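PDB 1D2Z: protein Tube from Drosophila melanogaster, which carries Toll receptor signals that set embryonic dorsoventral polarity, recruiting the kinase Pelle to the plasma membrane through a death domain and so activating it. Local coordinates for residues B[16-21]-B[127-132]; B[23-28]-B[120-125]; B[31-36]-B[73-78]; B[37-42]-B[111-116]. All blocks are in the same frame, centred on the assembly; numbering follows the deposited sequence.

Interaction 1 of 4, residues B[16-21]-B[127-132]; sequences DNDIYR and ALDFLN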
loop_
_atom_site.group_PDB
_atom_site.type_symbol
_atom_site.label_atom_id
_atom_site.label_comp_id
_atom_site.label_asym_id
_atom_site.label_seq_id
_atom_site.Cartn_x
_atom_site.Cartn_y
_atom_site.Cartn_z
ATOM N N ASP B 16 -17.681 0.619 -11.591
ATOM C CA ASP B 16 -16.535 1.332 -12.149
ATOM C C ASP B 16 -15.917 2.367 -11.214
ATOM O O ASP B 16 -14.694 2.474 -11.135
ATOM C CB ASP B 16 -16.902 1.987 -13.482
ATOM C CG ASP B 16 -15.680 2.386 -14.288
ATOM O OD1 ASP B 16 -14.823 1.512 -14.523
ATOM O OD2 ASP B 16 -15.575 3.566 -14.685
ATOM N N ASN B 17 -16.760 3.119 -10.508
ATOM C CA ASN B 17 -16.290 4.141 -9.576
ATOM C C ASN B 17 -15.572 3.523 -8.373
ATOM O O ASN B 17 -14.680 4.143 -7.788
ATOM C CB ASN B 17 -17.463 5.011 -9.100
ATOM C CG ASN B 17 -17.019 6.161 -8.201
ATOM O OD1 ASN B 17 -17.468 6.280 -7.056
ATOM N ND2 ASN B 17 -16.141 7.018 -8.720
ATOM N N ASP B 18 -15.984 2.322 -7.980
ATOM C CA ASP B 18 -15.346 1.647 -6.856
ATOM C C ASP B 18 -13.950 1.183 -7.262
ATOM O O ASP B 18 -12.993 1.331 -6.499
ATOM C CB ASP B 18 -16.194 0.470 -6.364
ATOM C CG ASP B 18 -17.341 0.912 -5.476
ATOM O OD1 ASP B 18 -17.189 1.919 -4.746
ATOM O OD2 ASP B 18 -18.395 0.245 -5.495
ATOM N N ILE B 19 -13.843 0.637 -8.470
ATOM C CA ILE B 19 -12.558 0.186 -8.992
ATOM C C ILE B 19 -11.644 1.402 -9.121
ATOM O O ILE B 19 -10.452 1.317 -8.842
ATOM C CB ILE B 19 -12.699 -0.484 -10.379
ATOM C CG1 ILE B 19 -13.410 -1.836 -10.254
ATOM C CG2 ILE B 19 -11.327 -0.678 -11.015
ATOM C CD1 ILE B 19 -12.665 -2.859 -9.403
ATOM N N TYR B 20 -12.224 2.543 -9.490
ATOM C CA TYR B 20 -11.450 3.766 -9.653
ATOM C C TYR B 20 -10.820 4.232 -8.343
ATOM O O TYR B 20 -9.687 4.715 -8.337
ATOM C CB TYR B 20 -12.306 4.886 -10.248
ATOM C CG TYR B 20 -11.522 6.152 -10.519
ATOM C CD1 TYR B 20 -10.503 6.168 -11.472
ATOM C CD2 TYR B 20 -11.771 7.321 -9.800
ATOM C CE1 TYR B 20 -9.748 7.311 -11.700
ATOM C CE2 TYR B 20 -11.019 8.473 -10.020
ATOM C CZ TYR B 20 -10.011 8.458 -10.972
ATOM O OH TYR B 20 -9.254 9.582 -11.197
ATOM N N ARG B 21 -11.565 4.122 -7.244
ATOM C CA ARG B 21 -11.036 4.526 -5.945
ATOM C C ARG B 21 -9.863 3.617 -5.586
ATOM O O ARG B 21 -8.837 4.083 -5.096
ATOM C CB ARG B 21 -12.130 4.497 -4.873
ATOM C CG ARG B 21 -13.194 5.572 -5.092
ATOM C CD ARG B 21 -14.086 5.757 -3.882
ATOM N NE ARG B 21 -14.930 4.592 -3.642
ATOM C CZ ARG B 21 -15.474 4.290 -2.468
ATOM N NH1 ARG B 21 -15.263 5.067 -1.408
ATOM N NH2 ARG B 21 -16.237 3.211 -2.354
ATOM N N ALA B 127 -10.938 -4.748 1.838
ATOM C CA ALA B 127 -11.541 -5.475 2.956
ATOM C C ALA B 127 -12.713 -4.712 3.570
ATOM O O ALA B 127 -13.807 -5.255 3.722
ATOM C CB ALA B 127 -10.496 -5.775 4.022
ATOM N N LEU B 128 -12.481 -3.447 3.895
ATOM C CA LEU B 128 -13.506 -2.614 4.508
ATOM C C LEU B 128 -14.624 -2.189 3.556
ATOM O O LEU B 128 -15.776 -2.604 3.712
ATOM C CB LEU B 128 -12.863 -1.376 5.135
ATOM C CG LEU B 128 -11.920 -1.628 6.312
ATOM C CD1 LEU B 128 -11.149 -0.363 6.658
ATOM C CD2 LEU B 128 -12.726 -2.117 7.506
ATOM N N ASP B 129 -14.265 -1.397 2.552
ATOM C CA ASP B 129 -15.224 -0.870 1.587
ATOM C C ASP B 129 -15.958 -1.896 0.718
ATOM O O ASP B 129 -17.170 -1.797 0.540
ATOM C CB ASP B 129 -14.541 0.177 0.700
ATOM C CG ASP B 129 -15.532 1.041 -0.058
ATOM O OD1 ASP B 129 -15.943 0.647 -1.170
ATOM O OD2 ASP B 129 -15.887 2.123 0.455
ATOM N N PHE B 130 -15.232 -2.866 0.166
ATOM C CA PHE B 130 -15.846 -3.878 -0.698
ATOM C C PHE B 130 -16.503 -5.053 0.029
ATOM O O PHE B 130 -17.610 -5.469 -0.323
ATOM C CB PHE B 130 -14.818 -4.458 -1.678
ATOM C CG PHE B 130 -14.373 -3.510 -2.760
ATOM C CD1 PHE B 130 -14.603 -2.143 -2.667
ATOM C CD2 PHE B 130 -13.690 -3.998 -3.870
ATOM C CE1 PHE B 130 -14.156 -1.276 -3.662
ATOM C CE2 PHE B 130 -13.237 -3.138 -4.873
ATOM C CZ PHE B 130 -13.471 -1.776 -4.767
ATOM N N LEU B 131 -15.807 -5.600 1.022
ATOM C CA LEU B 131 -16.291 -6.771 1.749
ATOM C C LEU B 131 -16.879 -6.535 3.134
ATOM O O LEU B 131 -17.447 -7.457 3.722
ATOM C CB LEU B 131 -15.160 -7.797 1.860
ATOM C CG LEU B 131 -14.565 -8.328 0.556
ATOM C CD1 LEU B 131 -13.249 -9.039 0.834
ATOM C CD2 LEU B 131 -15.559 -9.262 -0.118
ATOM N N ASN B 132 -16.727 -5.321 3.657
ATOM C CA ASN B 132 -17.212 -4.964 4.990
ATOM C C ASN B 132 -16.526 -5.812 6.071
ATOM O O ASN B 132 -17.022 -5.931 7.195
ATOM C CB ASN B 132 -18.737 -5.113 5.073
ATOM C CG ASN B 132 -19.344 -4.356 6.250
ATOM O OD1 ASN B 132 -20.498 -4.590 6.620
ATOM N ND2 ASN B 132 -18.575 -3.437 6.833
#
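The F130 ring meets helix 16-27 with its edge: the carbonyl O of D18 lies near the ring plane, 3.6 Å from F130 CZ, and OD1 of D129 is another in-plane edge neighbour. CB of D18, 3.8 Å from F130 CE1, stands off the plane. The guanidinium of R21 takes OD1 of D18 at its edge, in plane, while D129 comes in obliquely, its carboxylate plane turned 75° from the guanidinium. R21 NH2 is therefore shared by two acids. It donates to OD1 of D18 at 2.9 Å, a fairly straight bond (161°) one turn back on the same helix, and forms a salt bridge with OD1 of D129 at 2.8 Å. A bend at chi3 (-68°) puts NE of R21 where the guanidinium can reach across to helix 120-130. The two acids stand close, with OD1 of D18 4.0 Å from OD1 of D129; the arginine between them probably offsets this repulsion. The acids have further partners: K4 makes a salt bridge with D129, and the hydroxyl of Y5 is hydrogen-bonded to OD2 of D18. Polar network and aromatic edge thus lie side by side where the start of helix 16-27 faces the end of helix 120-130 in the death-domain bundle. Y5 stacks edge-to-face on F130, the ring of F125 also meets it, and I19 reaches I92 of helix 87-96.

Interaction 2 of 4, residues B[23-28]-B[120-125]; sequences AKILDE and FSAADF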
loop_
_atom_site.group_PDB
_atom_site.type_symbol
_atom_site.label_atom_id
_atom_site.label_comp_id
_atom_site.label_asym_id
_atom_site.label_seq_id
_atom_site.Cartn_x
_atom_site.Cartn_y
_atom_site.Cartn_z
ATOM N N ALA B 23 -8.000 2.053 -7.789
ATOM C CA ALA B 23 -6.951 2.409 -8.748
ATOM C C ALA B 23 -6.067 3.555 -8.263
ATOM O O ALA B 23 -4.839 3.470 -8.346
ATOM C CB ALA B 23 -7.564 2.754 -10.108
ATOM N N LYS B 24 -6.684 4.616 -7.747
ATOM C CA LYS B 24 -5.923 5.765 -7.256
ATOM C C LYS B 24 -4.982 5.380 -6.117
ATOM O O LYS B 24 -3.892 5.941 -5.975
ATOM C CB LYS B 24 -6.853 6.904 -6.829
ATOM C CG LYS B 24 -7.620 7.532 -7.995
ATOM C CD LYS B 24 -6.705 7.774 -9.210
ATOM C CE LYS B 24 -5.605 8.795 -8.928
ATOM N NZ LYS B 24 -4.556 8.759 -9.996
ATOM N N ILE B 25 -5.400 4.403 -5.324
ATOM C CA ILE B 25 -4.581 3.915 -4.222
ATOM C C ILE B 25 -3.369 3.185 -4.809
ATOM O O ILE B 25 -2.227 3.447 -4.426
ATOM C CB ILE B 25 -5.400 2.974 -3.314
ATOM C CG1 ILE B 25 -6.565 3.756 -2.693
ATOM C CG2 ILE B 25 -4.508 2.360 -2.229
ATOM C CD1 ILE B 25 -7.462 2.936 -1.815
ATOM N N LEU B 26 -3.622 2.316 -5.784
ATOM C CA LEU B 26 -2.560 1.552 -6.433
ATOM C C LEU B 26 -1.643 2.407 -7.305
ATOM O O LEU B 26 -0.531 1.986 -7.627
ATOM C CB LEU B 26 -3.149 0.402 -7.257
ATOM C CG LEU B 26 -3.761 -0.760 -6.469
ATOM C CD1 LEU B 26 -4.536 -1.686 -7.402
ATOM C CD2 LEU B 26 -2.665 -1.520 -5.732
ATOM N N ASP B 27 -2.118 3.585 -7.715
ATOM C CA ASP B 27 -1.304 4.483 -8.533
ATOM C C ASP B 27 -0.141 5.038 -7.719
ATOM O O ASP B 27 0.925 5.312 -8.264
ATOM C CB ASP B 27 -2.132 5.643 -9.095
ATOM C CG ASP B 27 -2.962 5.244 -10.300
ATOM O OD1 ASP B 27 -2.545 4.328 -11.042
ATOM O OD2 ASP B 27 -4.029 5.855 -10.511
ATOM N N GLU B 28 -0.353 5.208 -6.415
ATOM C CA GLU B 28 0.694 5.723 -5.539
ATOM C C GLU B 28 1.884 4.771 -5.491
ATOM O O GLU B 28 1.718 3.558 -5.348
ATOM C CB GLU B 28 0.159 5.948 -4.123
ATOM C CG GLU B 28 -0.857 7.074 -4.018
ATOM C CD GLU B 28 -1.191 7.440 -2.579
ATOM O OE1 GLU B 28 -0.292 7.377 -1.704
ATOM O OE2 GLU B 28 -2.358 7.810 -2.329
ATOM N N PHE B 120 -0.966 -2.959 1.621
ATOM C CA PHE B 120 -1.954 -2.827 2.684
ATOM C C PHE B 120 -2.970 -1.708 2.584
ATOM O O PHE B 120 -4.095 -1.863 3.053
ATOM C CB PHE B 120 -1.275 -2.868 4.054
ATOM C CG PHE B 120 -0.741 -4.232 4.406
ATOM C CD1 PHE B 120 -1.614 -5.279 4.681
ATOM C CD2 PHE B 120 0.625 -4.482 4.401
ATOM C CE1 PHE B 120 -1.132 -6.565 4.944
ATOM C CE2 PHE B 120 1.118 -5.762 4.662
ATOM C CZ PHE B 120 0.239 -6.804 4.933
ATOM N N SER B 121 -2.604 -0.593 1.963
ATOM C CA SER B 121 -3.548 0.510 1.796
ATOM C C SER B 121 -4.680 0.048 0.883
ATOM O O SER B 121 -5.857 0.307 1.143
ATOM C CB SER B 121 -2.861 1.722 1.181
ATOM O OG SER B 121 -2.700 2.738 2.141
ATOM N N ALA B 122 -4.312 -0.654 -0.184
ATOM C CA ALA B 122 -5.285 -1.177 -1.134
ATOM C C ALA B 122 -6.053 -2.330 -0.504
ATOM O O ALA B 122 -7.282 -2.407 -0.623
ATOM C CB ALA B 122 -4.585 -1.638 -2.414
ATOM N N ALA B 123 -5.328 -3.217 0.178
ATOM C CA ALA B 123 -5.938 -4.370 0.829
ATOM C C ALA B 123 -6.961 -3.961 1.895
ATOM O O ALA B 123 -8.037 -4.550 1.970
ATOM C CB ALA B 123 -4.862 -5.272 1.439
ATOM N N ASP B 124 -6.616 -2.970 2.721
ATOM C CA ASP B 124 -7.515 -2.479 3.778
ATOM C C ASP B 124 -8.777 -1.884 3.159
ATOM O O ASP B 124 -9.883 -2.043 3.686
ATOM C CB ASP B 124 -6.828 -1.411 4.650
ATOM C CG ASP B 124 -5.687 -1.970 5.490
ATOM O OD1 ASP B 124 -5.523 -3.209 5.553
ATOM O OD2 ASP B 124 -4.940 -1.166 6.081
ATOM N N PHE B 125 -8.594 -1.188 2.040
ATOM C CA PHE B 125 -9.701 -0.570 1.322
ATOM C C PHE B 125 -10.643 -1.645 0.781
ATOM O O PHE B 125 -11.859 -1.536 0.918
ATOM C CB PHE B 125 -9.178 0.289 0.169
ATOM C CG PHE B 125 -10.267 0.841 -0.714
ATOM C CD1 PHE B 125 -11.059 1.904 -0.284
ATOM C CD2 PHE B 125 -10.513 0.285 -1.965
ATOM C CE1 PHE B 125 -12.086 2.405 -1.091
ATOM C CE2 PHE B 125 -11.533 0.778 -2.777
ATOM C CZ PHE B 125 -12.321 1.839 -2.339
#
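I25 carries its CG2 anti to the backbone N and its CG1 beside that N (chi1 -63°), which divides its two branches between different partners on helix 120-130. CG2 settles 3.6 Å from the backbone N of A122 and 3.8 Å from CB of S121. The other branch is extended (chi2 178°), and its CD1 reaches F125. There CD1 of I25 lies 3.7 Å from CG of F125 and makes an off-centre CH-pi contact, 4.2 Å from the ring centroid; the two side chains approach at a slant. L26 adds a second apolar touch, its CD2 3.8 Å from CB of A122, so that this small methyl sits against both I25 and L26. With A122 at the point of nearest approach, the CA atoms of I25 and A122 are 6.0 Å apart and the helix axes come within 9.2 Å. No hydrogen bond joins the segments. L114 of helix 107-116 touches both L26 and A122, extending the apolar contact to a third helix. S121 instead turns its hydroxyl to the partner protein, hydrogen-bonding to the carbonyl O of G71 of the Pelle death domain, and D124 bonds N74 of that chain. Antiparallel packing of the first and last helices, 165° between the short segments here, fits the six-helix bundle of the death domain, and this end of the pair borders the Pelle interface.

Interaction 3 of 4, residues B[31-36]-B[73-78]; sequences CWRKLM and QIDEAA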
loop_
_atom_site.group_PDB
_atom_site.type_symbol
_atom_site.label_atom_id
_atom_site.label_comp_id
_atom_site.label_asym_id
_atom_site.label_seq_id
_atom_site.Cartn_x
_atom_site.Cartn_y
_atom_site.Cartn_z
ATOM N N CYS B 31 2.375 1.121 -7.281
ATOM C CA CYS B 31 2.096 -0.198 -6.718
ATOM C C CYS B 31 1.360 -1.165 -7.638
ATOM O O CYS B 31 1.410 -2.375 -7.426
ATOM C CB CYS B 31 1.357 -0.074 -5.385
ATOM S SG CYS B 31 2.418 0.466 -4.029
ATOM N N TRP B 32 0.698 -0.638 -8.667
ATOM C CA TRP B 32 -0.018 -1.493 -9.613
ATOM C C TRP B 32 0.960 -2.467 -10.268
ATOM O O TRP B 32 0.598 -3.602 -10.586
ATOM C CB TRP B 32 -0.739 -0.660 -10.680
ATOM C CG TRP B 32 0.161 0.197 -11.514
ATOM C CD1 TRP B 32 0.556 1.471 -11.244
ATOM C CD2 TRP B 32 0.767 -0.155 -12.765
ATOM N NE1 TRP B 32 1.367 1.938 -12.246
ATOM C CE2 TRP B 32 1.512 0.962 -13.194
ATOM C CE3 TRP B 32 0.750 -1.306 -13.564
ATOM C CZ2 TRP B 32 2.236 0.971 -14.394
ATOM C CZ3 TRP B 32 1.471 -1.300 -14.760
ATOM C CH2 TRP B 32 2.203 -0.167 -15.161
ATOM N N ARG B 33 2.206 -2.022 -10.446
ATOM C CA ARG B 33 3.237 -2.867 -11.045
ATOM C C ARG B 33 3.524 -4.078 -10.166
ATOM O O ARG B 33 3.678 -5.194 -10.662
ATOM C CB ARG B 33 4.536 -2.084 -11.279
ATOM C CG ARG B 33 4.408 -0.942 -12.261
ATOM C CD ARG B 33 5.771 -0.457 -12.735
ATOM N NE ARG B 33 5.648 0.768 -13.518
ATOM C CZ ARG B 33 6.212 1.926 -13.188
ATOM N NH1 ARG B 33 6.958 2.021 -12.093
ATOM N NH2 ARG B 33 5.981 3.009 -13.921
ATOM N N LYS B 34 3.576 -3.858 -8.855
ATOM C CA LYS B 34 3.846 -4.935 -7.911
ATOM C C LYS B 34 2.737 -5.983 -7.937
ATOM O O LYS B 34 3.007 -7.185 -7.907
ATOM C CB LYS B 34 4.018 -4.376 -6.501
ATOM C CG LYS B 34 5.120 -3.334 -6.385
ATOM C CD LYS B 34 5.247 -2.835 -4.957
ATOM C CE LYS B 34 6.259 -1.717 -4.861
ATOM N NZ LYS B 34 6.517 -1.335 -3.449
ATOM N N LEU B 35 1.488 -5.528 -7.978
ATOM C CA LEU B 35 0.349 -6.442 -8.027
ATOM C C LEU B 35 0.340 -7.210 -9.351
ATOM O O LEU B 35 0.258 -8.438 -9.364
ATOM C CB LEU B 35 -0.970 -5.672 -7.868
ATOM C CG LEU B 35 -2.282 -6.415 -8.172
ATOM C CD1 LEU B 35 -2.476 -7.597 -7.231
ATOM C CD2 LEU B 35 -3.452 -5.450 -8.061
ATOM N N MET B 36 0.461 -6.477 -10.454
ATOM C CA MET B 36 0.428 -7.077 -11.786
ATOM C C MET B 36 1.482 -8.151 -11.989
ATOM O O MET B 36 1.208 -9.190 -12.592
ATOM C CB MET B 36 0.569 -6.005 -12.865
ATOM C CG MET B 36 0.352 -6.516 -14.286
ATOM S SD MET B 36 0.228 -5.184 -15.482
ATOM C CE MET B 36 -0.036 -6.125 -17.000
ATOM N N GLN B 73 3.356 -2.083 -21.618
ATOM C CA GLN B 73 2.269 -1.634 -22.486
ATOM C C GLN B 73 1.355 -0.652 -21.767
ATOM O O GLN B 73 0.831 0.282 -22.382
ATOM C CB GLN B 73 1.456 -2.819 -23.004
ATOM C CG GLN B 73 2.259 -3.799 -23.839
ATOM C CD GLN B 73 1.397 -4.880 -24.461
ATOM O OE1 GLN B 73 1.506 -5.160 -25.654
ATOM N NE2 GLN B 73 0.532 -5.491 -23.656
ATOM N N ILE B 74 1.173 -0.868 -20.466
ATOM C CA ILE B 74 0.345 0.010 -19.644
ATOM C C ILE B 74 1.084 1.341 -19.495
ATOM O O ILE B 74 0.500 2.407 -19.690
ATOM C CB ILE B 74 0.080 -0.599 -18.235
ATOM C CG1 ILE B 74 -0.627 -1.954 -18.354
ATOM C CG2 ILE B 74 -0.763 0.358 -17.398
ATOM C CD1 ILE B 74 -2.025 -1.878 -18.945
ATOM N N ASP B 75 2.369 1.272 -19.150
ATOM C CA ASP B 75 3.184 2.476 -18.997
ATOM C C ASP B 75 3.207 3.270 -20.305
ATOM O O ASP B 75 2.912 4.466 -20.318
ATOM C CB ASP B 75 4.619 2.118 -18.592
ATOM C CG ASP B 75 4.747 1.776 -17.116
ATOM O OD1 ASP B 75 4.557 2.681 -16.275
ATOM O OD2 ASP B 75 5.052 0.606 -16.798
ATOM N N GLU B 76 3.515 2.578 -21.399
ATOM C CA GLU B 76 3.584 3.177 -22.732
ATOM C C GLU B 76 2.323 3.952 -23.095
ATOM O O GLU B 76 2.376 5.163 -23.322
ATOM C CB GLU B 76 3.822 2.092 -23.786
ATOM C CG GLU B 76 3.793 2.603 -25.225
ATOM C CD GLU B 76 3.582 1.495 -26.239
ATOM O OE1 GLU B 76 2.433 1.016 -26.368
ATOM O OE2 GLU B 76 4.561 1.102 -26.907
ATOM N N ALA B 77 1.195 3.246 -23.146
ATOM C CA ALA B 77 -0.086 3.847 -23.498
ATOM C C ALA B 77 -0.451 5.033 -22.619
ATOM O O ALA B 77 -0.892 6.070 -23.119
ATOM C CB ALA B 77 -1.189 2.799 -23.460
ATOM N N ALA B 78 -0.246 4.888 -21.313
ATOM C CA ALA B 78 -0.569 5.951 -20.370
ATOM C C ALA B 78 0.346 7.161 -20.511
ATOM O O ALA B 78 -0.087 8.297 -20.306
ATOM C CB ALA B 78 -0.533 5.424 -18.946
#
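R33 and D75 meet in a salt bridge. NH2 of R33 donates to OD1 of D75 at 2.8 Å in a nearly straight bond (169°), with the acceptor in the guanidinium plane; the donor stands on the syn side, 29° out of the carboxylate plane. NE of R33 adds a weak bond to OD2 of D75 at 3.3 Å, so both oxygens are engaged. Beside this pair the indole of W32 receives two neighbours of different kinds. CG2 of I74 packs over a face of its six-membered ring, 4.1 Å from the centroid, in a CH-pi contact, while the carboxylate of D75 sits at the ring edge, with OD2 3.4 Å from CH2 of W32. M36 makes a looser touch, SD to CG1 of I74 at 4.4 Å. CG of R33 lies 3.4 Å from the indole plane of W32, on the face opposite I74, so the ring is held between the two. Farther out, K87 forms a second salt bridge with OD1 of D75, and V71 packs against W32, R33 and M36. The axes of these short segments stay 12.2 Å apart, a gap spanned by long side chains rather than by backbone contact. Such bridging joins two helices of the death-domain bundle, 31-38 and 68-80, whose short segments run roughly antiparallel (149°), with an apolar inner side and an ion pair beside it.

Interaction 4 of 4, residues B[37-42]-B[111-116]; sequences SIIPKG and LQLLVQ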
loop_
_atom_site.group_PDB
_atom_site.type_symbol
_atom_site.label_atom_id
_atom_site.label_comp_id
_atom_site.label_asym_id
_atom_site.label_seq_id
_atom_site.Cartn_x
_atom_site.Cartn_y
_atom_site.Cartn_z
ATOM N N SER B 37 2.664 -7.914 -11.428
ATOM C CA SER B 37 3.791 -8.830 -11.545
ATOM C C SER B 37 3.634 -10.157 -10.821
ATOM O O SER B 37 4.262 -11.141 -11.203
ATOM C CB SER B 37 5.073 -8.144 -11.065
ATOM O OG SER B 37 5.419 -7.075 -11.929
ATOM N N ILE B 38 2.818 -10.187 -9.770
ATOM C CA ILE B 38 2.641 -11.420 -9.011
ATOM C C ILE B 38 1.357 -12.201 -9.270
ATOM O O ILE B 38 1.128 -13.229 -8.637
ATOM C CB ILE B 38 2.807 -11.194 -7.492
ATOM C CG1 ILE B 38 1.649 -10.361 -6.938
ATOM C CG2 ILE B 38 4.149 -10.506 -7.214
ATOM C CD1 ILE B 38 1.450 -10.525 -5.436
ATOM N N ILE B 39 0.532 -11.733 -10.206
ATOM C CA ILE B 39 -0.719 -12.428 -10.530
ATOM C C ILE B 39 -0.373 -13.804 -11.092
ATOM O O ILE B 39 0.212 -13.908 -12.167
ATOM C CB ILE B 39 -1.548 -11.637 -11.560
ATOM C CG1 ILE B 39 -2.084 -10.351 -10.924
ATOM C CG2 ILE B 39 -2.691 -12.490 -12.097
ATOM C CD1 ILE B 39 -2.628 -9.351 -11.924
ATOM N N PRO B 40 -0.701 -14.874 -10.348
ATOM C CA PRO B 40 -0.421 -16.249 -10.770
ATOM C C PRO B 40 -1.179 -16.611 -12.039
ATOM O O PRO B 40 -2.278 -16.111 -12.294
ATOM C CB PRO B 40 -0.913 -17.081 -9.581
ATOM C CG PRO B 40 -0.817 -16.125 -8.417
ATOM C CD PRO B 40 -1.352 -14.867 -9.027
ATOM N N LYS B 41 -0.567 -17.472 -12.842
ATOM C CA LYS B 41 -1.169 -17.911 -14.088
ATOM C C LYS B 41 -2.042 -19.141 -13.849
ATOM O O LYS B 41 -1.742 -19.971 -12.990
ATOM C CB LYS B 41 -0.067 -18.245 -15.098
ATOM C CG LYS B 41 -0.567 -18.728 -16.448
ATOM C CD LYS B 41 0.590 -19.236 -17.293
ATOM C CE LYS B 41 0.096 -20.004 -18.505
ATOM N NZ LYS B 41 1.214 -20.697 -19.200
ATOM N N GLY B 42 -3.146 -19.218 -14.585
ATOM C CA GLY B 42 -4.038 -20.361 -14.489
ATOM C C GLY B 42 -4.641 -20.708 -13.143
ATOM O O GLY B 42 -4.667 -21.879 -12.755
ATOM N N LEU B 111 -7.869 -9.357 -3.130
ATOM C CA LEU B 111 -7.516 -9.106 -1.736
ATOM C C LEU B 111 -6.300 -9.912 -1.291
ATOM O O LEU B 111 -5.362 -9.358 -0.728
ATOM C CB LEU B 111 -8.701 -9.396 -0.807
ATOM C CG LEU B 111 -8.398 -9.291 0.695
ATOM C CD1 LEU B 111 -7.941 -7.882 1.026
ATOM C CD2 LEU B 111 -9.620 -9.666 1.534
ATOM N N GLN B 112 -6.313 -11.212 -1.564
ATOM C CA GLN B 112 -5.204 -12.076 -1.176
ATOM C C GLN B 112 -3.902 -11.735 -1.901
ATOM O O GLN B 112 -2.826 -11.816 -1.309
ATOM C CB GLN B 112 -5.587 -13.542 -1.355
ATOM C CG GLN B 112 -6.607 -13.990 -0.327
ATOM C CD GLN B 112 -7.142 -15.377 -0.592
ATOM O OE1 GLN B 112 -6.650 -16.361 -0.037
ATOM N NE2 GLN B 112 -8.168 -15.464 -1.430
ATOM N N LEU B 113 -3.996 -11.338 -3.170
ATOM C CA LEU B 113 -2.798 -10.947 -3.919
ATOM C C LEU B 113 -2.266 -9.612 -3.379
ATOM O O LEU B 113 -1.058 -9.419 -3.290
ATOM C CB LEU B 113 -3.073 -10.860 -5.424
ATOM C CG LEU B 113 -3.318 -12.200 -6.140
ATOM C CD1 LEU B 113 -3.578 -11.965 -7.614
ATOM C CD2 LEU B 113 -2.112 -13.124 -5.965
ATOM N N LEU B 114 -3.167 -8.712 -2.979
ATOM C CA LEU B 114 -2.754 -7.419 -2.426
ATOM C C LEU B 114 -1.960 -7.648 -1.140
ATOM O O LEU B 114 -0.926 -7.015 -0.912
ATOM C CB LEU B 114 -3.969 -6.530 -2.142
ATOM C CG LEU B 114 -4.751 -6.007 -3.351
ATOM C CD1 LEU B 114 -6.018 -5.300 -2.872
ATOM C CD2 LEU B 114 -3.883 -5.055 -4.158
ATOM N N VAL B 115 -2.428 -8.596 -0.332
ATOM C CA VAL B 115 -1.779 -8.946 0.929
ATOM C C VAL B 115 -0.397 -9.557 0.671
ATOM O O VAL B 115 0.570 -9.204 1.339
ATOM C CB VAL B 115 -2.657 -9.934 1.744
ATOM C CG1 VAL B 115 -1.908 -10.435 2.992
ATOM C CG2 VAL B 115 -3.966 -9.253 2.147
ATOM N N GLN B 116 -0.310 -10.452 -0.314
ATOM C CA GLN B 116 0.955 -11.097 -0.679
ATOM C C GLN B 116 2.021 -10.069 -1.080
ATOM O O GLN B 116 3.205 -10.245 -0.785
ATOM C CB GLN B 116 0.734 -12.093 -1.829
ATOM C CG GLN B 116 2.024 -12.673 -2.435
ATOM C CD GLN B 116 2.806 -13.539 -1.460
ATOM O OE1 GLN B 116 2.233 -14.181 -0.571
ATOM N NE2 GLN B 116 4.123 -13.578 -1.635
#
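L113 meets three consecutive residues, I38, I39 and P40, where the chain leaves helix 31-38. Its CG lies beside the backbone N (chi1 -70°), and the side chain points at the turn, dividing its methyls among the partners. CD2 meets P40 tip to tip, 3.6 Å from CD of the proline. CD1 is 3.9 Å from that same CD and also reaches I39, whose CG1 is 4.0 Å away; the side chains of I39 and L113 cross at about a right angle. The backbone of L113 takes part too, since CD1 of I38 rests 3.5 Å from its carbonyl O, a van der Waals contact of a methyl with the oxygen.

The contact lies within the death-domain helical bundle, where helix 107-116 packs against the exit of helix 31-38. W95 of helix 87-96 touches both I39 and L113, and the backbone of I39 is hydrogen-bonded to K65, so the departing chain is held from other directions as well. L114, the next residue, starts away from 37-42 and packs on A123 and V126 of helix 120-130.

One turn beyond L113, Q116 uses the aliphatic part of its side chain. CD1 of I38 lies 3.7 Å from CG of Q116 and 4.0 Å from its CB, reaching helix 107-116 between the L113 carbonyl and the Q116 chain. I38 gets there with CG1 between its backbone N and carbonyl carbon (chi1 69°). F56 of helix 56-59 packs on I38, P40 and Q116, covering this more exposed end.

Interactions 1 and 2 join the same two helices, 16-27 and 120-130, about 10 Å apart between centres: a charged network with an aromatic edge in the first, mainly apolar contacts without a hydrogen bond across the second. F125 of interaction 2 bridges them, packing on F130 and R21. Interactions 3 and 4 share helix 31-38, and L35 links them by packing on L113 and L114; L26 of interaction 2 touches both L35 and L114. Interaction 4, wholly uncharged, lies nearest the chain centre (about 7 Å between centres) yet has exposed Q116 at its rim, whereas interaction 3 lies farthest out (about 13 Å). The ion pairs of interactions 1 and 3 draw on partly exposed residues. Interactions 2 and 3 also adjoin Pelle.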